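Local coordinates for Alr1585 protein (Nostoc sp., PDB 5C2I) that probably acts as a haem-containing dye-decolorizing (DyP-type) peroxidase, using hydrogen peroxide to oxidise dyes and other substrates, at residues A[56-61]-A[103-108]; A[280-285]-A[302-307]. The protein carries 1 engineered substitution. One frame throughout, in Å; residues are numbered along the deposited sequence.

Contact 1 (A[56-61]-A[103-108])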
loop_
_atom_site.group_PDB
_atom_site.type_symbol
_atom_site.label_atom_id
_atom_site.label_comp_id
_atom_site.label_asym_id
_atom_site.label_seq_id
_atom_site.Cartn_x
_atom_site.Cartn_y
_atom_site.Cartn_z
ATOM N N GLU A 56 33.052 19.545 33.266
ATOM C CA GLU A 56 33.843 20.003 32.115
ATOM C C GLU A 56 33.653 19.082 30.897
ATOM O O GLU A 56 33.426 19.571 29.784
ATOM C CB GLU A 56 35.332 20.134 32.492
ATOM C CG GLU A 56 36.324 20.399 31.352
ATOM C CD GLU A 56 36.241 21.773 30.673
ATOM O OE1 GLU A 56 35.935 22.788 31.371
ATOM O OE2 GLU A 56 36.501 21.857 29.412
ATOM N N VAL A 57 33.698 17.769 31.082
ATOM C CA VAL A 57 33.492 16.870 29.922
ATOM C C VAL A 57 32.048 16.873 29.433
ATOM O O VAL A 57 31.770 16.685 28.222
ATOM C CB VAL A 57 34.003 15.430 30.166
ATOM C CG1 VAL A 57 35.504 15.439 30.373
ATOM C CG2 VAL A 57 33.306 14.765 31.335
ATOM N N VAL A 58 31.099 17.138 30.328
ATOM C CA VAL A 58 29.720 17.350 29.898
ATOM C C VAL A 58 29.611 18.566 29.009
ATOM O O VAL A 58 28.972 18.525 27.940
ATOM C CB VAL A 58 28.747 17.480 31.094
ATOM C CG1 VAL A 58 27.392 18.043 30.667
ATOM C CG2 VAL A 58 28.573 16.125 31.760
ATOM N N LYS A 59 30.268 19.644 29.407
ATOM C CA LYS A 59 30.237 20.850 28.605
ATOM C C LYS A 59 30.860 20.623 27.237
ATOM O O LYS A 59 30.311 21.130 26.229
ATOM C CB LYS A 59 30.913 22.001 29.312
ATOM C CG LYS A 59 30.101 22.530 30.468
ATOM C CD LYS A 59 30.752 23.713 31.139
ATOM C CE LYS A 59 29.825 24.316 32.192
ATOM N NZ LYS A 59 30.460 25.428 32.904
ATOM N N GLN A 60 31.954 19.867 27.189
ATOM C CA GLN A 60 32.566 19.526 25.914
ATOM C C GLN A 60 31.608 18.716 25.033
ATOM O O GLN A 60 31.538 18.931 23.809
ATOM C CB GLN A 60 33.874 18.764 26.114
ATOM C CG GLN A 60 34.993 19.574 26.783
ATOM C CD GLN A 60 36.129 18.703 27.324
ATOM O OE1 GLN A 60 36.231 17.519 27.031
ATOM N NE2 GLN A 60 36.994 19.311 28.123
ATOM N N TRP A 61 30.903 17.771 25.636
ATOM C CA TRP A 61 29.926 16.966 24.888
ATOM C C TRP A 61 28.792 17.839 24.318
ATOM O O TRP A 61 28.430 17.735 23.132
ATOM C CB TRP A 61 29.344 15.817 25.729
ATOM C CG TRP A 61 28.441 15.039 24.875
ATOM C CD1 TRP A 61 28.804 14.029 24.018
ATOM C CD2 TRP A 61 27.066 15.286 24.654
ATOM N NE1 TRP A 61 27.717 13.619 23.303
ATOM C CE2 TRP A 61 26.637 14.386 23.655
ATOM C CE3 TRP A 61 26.145 16.185 25.200
ATOM C CZ2 TRP A 61 25.315 14.358 23.182
ATOM C CZ3 TRP A 61 24.818 16.155 24.732
ATOM C CH2 TRP A 61 24.426 15.247 23.725
ATOM N N TYR A 103 20.904 23.578 34.330
ATOM C CA TYR A 103 21.684 24.809 34.467
ATOM C C TYR A 103 22.503 24.809 35.738
ATOM O O TYR A 103 23.674 25.196 35.728
ATOM C CB TYR A 103 20.774 26.047 34.427
ATOM C CG TYR A 103 20.495 26.577 33.011
ATOM C CD1 TYR A 103 21.358 27.506 32.410
ATOM C CD2 TYR A 103 19.362 26.180 32.303
ATOM C CE1 TYR A 103 21.080 28.020 31.133
ATOM C CE2 TYR A 103 19.100 26.655 31.018
ATOM C CZ TYR A 103 19.971 27.578 30.445
ATOM O OH TYR A 103 19.708 28.027 29.169
ATOM N N GLU A 104 21.917 24.331 36.826
ATOM C CA GLU A 104 22.652 24.262 38.096
ATOM C C GLU A 104 23.816 23.286 37.999
ATOM O O GLU A 104 24.903 23.590 38.481
ATOM C CB GLU A 104 21.723 23.918 39.246
ATOM C CG GLU A 104 20.766 25.037 39.583
ATOM C CD GLU A 104 19.886 24.628 40.768
ATOM O OE1 GLU A 104 19.170 23.621 40.720
ATOM O OE2 GLU A 104 19.931 25.283 41.791
ATOM N N TYR A 105 23.565 22.115 37.404
ATOM C CA TYR A 105 24.621 21.122 37.181
ATOM C C TYR A 105 25.799 21.748 36.407
ATOM O O TYR A 105 26.953 21.511 36.747
ATOM C CB TYR A 105 24.088 19.898 36.406
ATOM C CG TYR A 105 25.217 18.968 36.079
ATOM C CD1 TYR A 105 25.972 19.158 34.933
ATOM C CD2 TYR A 105 25.567 17.946 36.938
ATOM C CE1 TYR A 105 27.061 18.335 34.662
ATOM C CE2 TYR A 105 26.633 17.109 36.672
ATOM C CZ TYR A 105 27.380 17.310 35.529
ATOM O OH TYR A 105 28.476 16.479 35.266
ATOM N N LEU A 106 25.478 22.569 35.423
ATOM C CA LEU A 106 26.451 23.242 34.597
ATOM C C LEU A 106 27.127 24.446 35.256
ATOM O O LEU A 106 27.935 25.110 34.636
ATOM C CB LEU A 106 25.800 23.644 33.256
ATOM C CG LEU A 106 25.403 22.454 32.390
ATOM C CD1 LEU A 106 24.559 22.949 31.214
ATOM C CD2 LEU A 106 26.605 21.655 31.915
ATOM N N GLU A 107 26.844 24.688 36.537
ATOM C CA GLU A 107 27.495 25.759 37.311
ATOM C C GLU A 107 27.305 27.132 36.668
ATOM O O GLU A 107 28.184 28.006 36.713
ATOM C CB GLU A 107 28.975 25.452 37.572
ATOM C CG GLU A 107 29.183 24.100 38.219
ATOM C CD GLU A 107 30.637 23.708 38.420
ATOM O OE1 GLU A 107 31.538 24.283 37.779
ATOM O OE2 GLU A 107 30.850 22.818 39.240
ATOM N N ILE A 108 26.097 27.343 36.159
ATOM C CA ILE A 108 25.659 28.662 35.702
ATOM C C ILE A 108 25.051 29.413 36.904
ATOM O O ILE A 108 24.134 28.905 37.574
ATOM C CB ILE A 108 24.607 28.521 34.584
ATOM C CG1 ILE A 108 25.169 27.716 33.393
ATOM C CG2 ILE A 108 24.095 29.886 34.150
ATOM C CD1 ILE A 108 26.406 28.280 32.740
#
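Val58 meets the phenol of Tyr105 with both methyls. CG2 comes within 3.5 Å of Tyr105 OH and 3.9 Å of Tyr105 CE1, whereas CG1 lies 4.0 Å from that same CE1. The two methyls meet the CE1 and hydroxyl end of the ring at a slant, neither squarely over a face nor along an edge. With CG1 anti to the backbone N (chi1 166°), that methyl also reaches Leu106 CD2 at 3.9 Å, and the two aliphatic side chains cross at about a right angle. Leu106 CD2 lies in the plane of the Tyr105 ring at its edge, and the same methyl touches Lys59 CG. The Tyr105 hydroxyl is hydrogen-bonded to the carbonyl of Lys51, which restrains that end of the ring; Phe50 and His149 meet the ring as well.

Lys59 lies alongside Leu106, the two side chains running antiparallel. Its CG is 3.9 Å from Leu106 CD2, and the extended chain carries NZ to 3.1 Å from Leu106 O, a weak hydrogen bond. This carbonyl lies just before Glu107, whose positive phi (57°) belongs to the Schellman motif closing helix 100-105, so the ammonium sits at a helix C-terminus, where its charge is probably favourable. With an alanine in place of Lys59, Leu106 O would probably lose this weak donor and one flank of the Leu106 CD2 methyl would be left uncovered.

Leu106 also touches Leu98 and Ile62, and Val58 touches Ile176 of helix 159-176. Strand order and connections match a ferredoxin-like beta-alpha-beta-beta-alpha-beta unit: helix 55-68 follows its first strand, and helix 100-105 begins the link between its second and third strands, an arrangement consistent with the dimeric alpha+beta barrel domain of DyP-type peroxidases.

Contact 2 (A[280-285]-A[302-307])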
loop_
_atom_site.group_PDB
_atom_site.type_symbol
_atom_site.label_atom_id
_atom_site.label_comp_id
_atom_site.label_asym_id
_atom_site.label_seq_id
_atom_site.Cartn_x
_atom_site.Cartn_y
_atom_site.Cartn_z
ATOM N N GLN A 280 -26.166 11.350 17.505
ATOM C CA GLN A 280 -25.145 10.550 16.852
ATOM C C GLN A 280 -23.856 10.542 17.659
ATOM O O GLN A 280 -23.461 11.555 18.235
ATOM C CB GLN A 280 -24.848 11.089 15.451
ATOM C CG GLN A 280 -25.945 10.789 14.444
ATOM C CD GLN A 280 -26.049 9.307 14.139
ATOM O OE1 GLN A 280 -25.074 8.602 13.946
ATOM N NE2 GLN A 280 -27.244 8.841 14.101
ATOM N N GLU A 281 -23.201 9.387 17.681
ATOM C CA GLU A 281 -21.927 9.249 18.359
ATOM C C GLU A 281 -20.886 10.259 17.866
ATOM O O GLU A 281 -20.131 10.834 18.645
ATOM C CB GLU A 281 -21.479 7.829 18.150
ATOM C CG GLU A 281 -20.125 7.463 18.697
ATOM C CD GLU A 281 -19.850 5.953 18.581
ATOM O OE1 GLU A 281 -20.737 5.175 18.153
ATOM O OE2 GLU A 281 -18.743 5.541 18.998
ATOM N N ASN A 282 -20.864 10.502 16.560
ATOM C CA ASN A 282 -19.919 11.490 16.035
ATOM C C ASN A 282 -20.154 12.926 16.570
ATOM O O ASN A 282 -19.190 13.632 16.904
ATOM C CB ASN A 282 -19.784 11.387 14.512
ATOM C CG ASN A 282 -21.041 11.734 13.764
ATOM O OD1 ASN A 282 -21.993 12.299 14.279
ATOM N ND2 ASN A 282 -21.039 11.381 12.499
ATOM N N LEU A 283 -21.422 13.310 16.758
ATOM C CA LEU A 283 -21.735 14.617 17.343
ATOM C C LEU A 283 -21.364 14.666 18.830
ATOM O O LEU A 283 -20.814 15.673 19.311
ATOM C CB LEU A 283 -23.217 14.985 17.122
ATOM C CG LEU A 283 -23.691 16.298 17.721
ATOM C CD1 LEU A 283 -22.920 17.500 17.176
ATOM C CD2 LEU A 283 -25.184 16.450 17.484
ATOM N N ALA A 284 -21.595 13.578 19.566
ATOM C CA ALA A 284 -21.128 13.522 20.970
ATOM C C ALA A 284 -19.614 13.807 21.061
ATOM O O ALA A 284 -19.155 14.564 21.918
ATOM C CB ALA A 284 -21.474 12.180 21.598
ATOM N N GLY A 285 -18.834 13.140 20.214
ATOM C CA GLY A 285 -17.400 13.416 20.101
ATOM C C GLY A 285 -17.087 14.883 19.846
ATOM O O GLY A 285 -16.238 15.464 20.530
ATOM N N ASP A 302 -23.532 20.651 12.799
ATOM C CA ASP A 302 -23.925 19.484 13.587
ATOM C C ASP A 302 -23.633 18.154 12.901
ATOM O O ASP A 302 -23.996 17.086 13.404
ATOM C CB ASP A 302 -25.416 19.564 14.004
ATOM C CG ASP A 302 -26.397 19.382 12.864
ATOM O OD1 ASP A 302 -26.069 19.501 11.669
ATOM O OD2 ASP A 302 -27.556 19.101 13.191
ATOM N N ILE A 303 -22.946 18.214 11.765
ATOM C CA ILE A 303 -22.508 17.015 11.046
ATOM C C ILE A 303 -21.068 17.163 10.606
ATOM O O ILE A 303 -20.573 18.298 10.367
ATOM C CB ILE A 303 -23.403 16.709 9.814
ATOM C CG1 ILE A 303 -23.376 17.860 8.795
ATOM C CG2 ILE A 303 -24.850 16.422 10.267
ATOM C CD1 ILE A 303 -23.953 17.497 7.427
ATOM N N PRO A 304 -20.366 16.040 10.514
ATOM C CA PRO A 304 -19.037 16.118 9.943
ATOM C C PRO A 304 -19.060 16.456 8.451
ATOM O O PRO A 304 -20.024 16.120 7.748
ATOM C CB PRO A 304 -18.486 14.702 10.134
ATOM C CG PRO A 304 -19.678 13.854 10.114
ATOM C CD PRO A 304 -20.814 14.645 10.697
ATOM N N THR A 305 -18.043 17.158 7.988
ATOM C CA THR A 305 -17.965 17.528 6.568
ATOM C C THR A 305 -16.853 16.787 5.844
ATOM O O THR A 305 -16.807 16.835 4.614
ATOM C CB THR A 305 -17.804 19.046 6.344
ATOM O OG1 THR A 305 -16.579 19.518 6.907
ATOM C CG2 THR A 305 -18.950 19.795 6.948
ATOM N N TYR A 306 -15.992 16.100 6.600
ATOM C CA TYR A 306 -14.976 15.215 6.031
ATOM C C TYR A 306 -13.927 15.924 5.178
ATOM O O TYR A 306 -13.331 15.286 4.330
ATOM C CB TYR A 306 -15.582 14.026 5.254
ATOM C CG TYR A 306 -16.492 13.189 6.144
ATOM C CD1 TYR A 306 -15.957 12.419 7.193
ATOM C CD2 TYR A 306 -17.865 13.201 5.959
ATOM C CE1 TYR A 306 -16.788 11.665 8.016
ATOM C CE2 TYR A 306 -18.686 12.437 6.763
ATOM C CZ TYR A 306 -18.129 11.686 7.812
ATOM O OH TYR A 306 -18.969 10.923 8.628
ATOM N N ALA A 307 -13.720 17.226 5.364
ATOM C CA ALA A 307 -12.643 17.915 4.642
ATOM C C ALA A 307 -11.291 17.474 5.168
ATOM O O ALA A 307 -11.010 17.544 6.390
ATOM C CB ALA A 307 -12.790 19.443 4.725
HETATM O O HOH W 1 -23.857 14.307 13.199
HETATM O O HOH W 2 -18.549 10.146 11.270
#
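Asn282 lays its amide nitrogen against the Pro304 ring, ND2 standing 3.7 Å from both Pro304 CG and Pro304 CD, with the two side chains at about a right angle. The asparagine takes chi1 65°, its CG between backbone N and carbonyl carbon, which turns the amide out from the first turn of helix 281-289 toward the loop. No direct hydrogen bond joins the segments; two waters do it instead. One donates to Asn282 OD1 (2.9 Å) and to Asp302 O (2.8 Å). The other accepts from Asn282 ND2 (3.0 Å) and is hydrogen-bonded to Tyr306 OH, so each end of the amide has its own bridge.

Leu283 points its CG anti to the backbone N (chi1 178°), bringing CD1 to 3.9 Å from Asp302 O. Within the loop, Pro304 CB rests 3.8 Å above one face of the Tyr306 ring, displaced from its centre. Arg84 of the second subunit meets this ring in a cation-pi contact, while Asp302 OD1 forms a salt bridge to Lys212 of that subunit. The arrangement is thus a water-bridged packing of a loop against a helix N-terminus, set at a subunit interface of the tetramer.

In the fold
Contact 1 is complete in sequence before contact 2 begins, and the two lie on opposite sides of the chain's centre. Their centres are 52 Å apart and their nearest atoms about 39 Å apart, so they do not touch. No helix or strand is shared: contact 1 sets helix 55-68 against the C-terminal end of helix 100-105 in the N-terminal DyP barrel domain, whereas contact 2 sets helix 281-289 against a later loop in the C-terminal half. Their settings differ accordingly. Contact 1 is packing within one subunit, with Leu467 near the C-terminus also alongside; contact 2 borders a second subunit, with the Asn282 side chain about 14 Å from the haem.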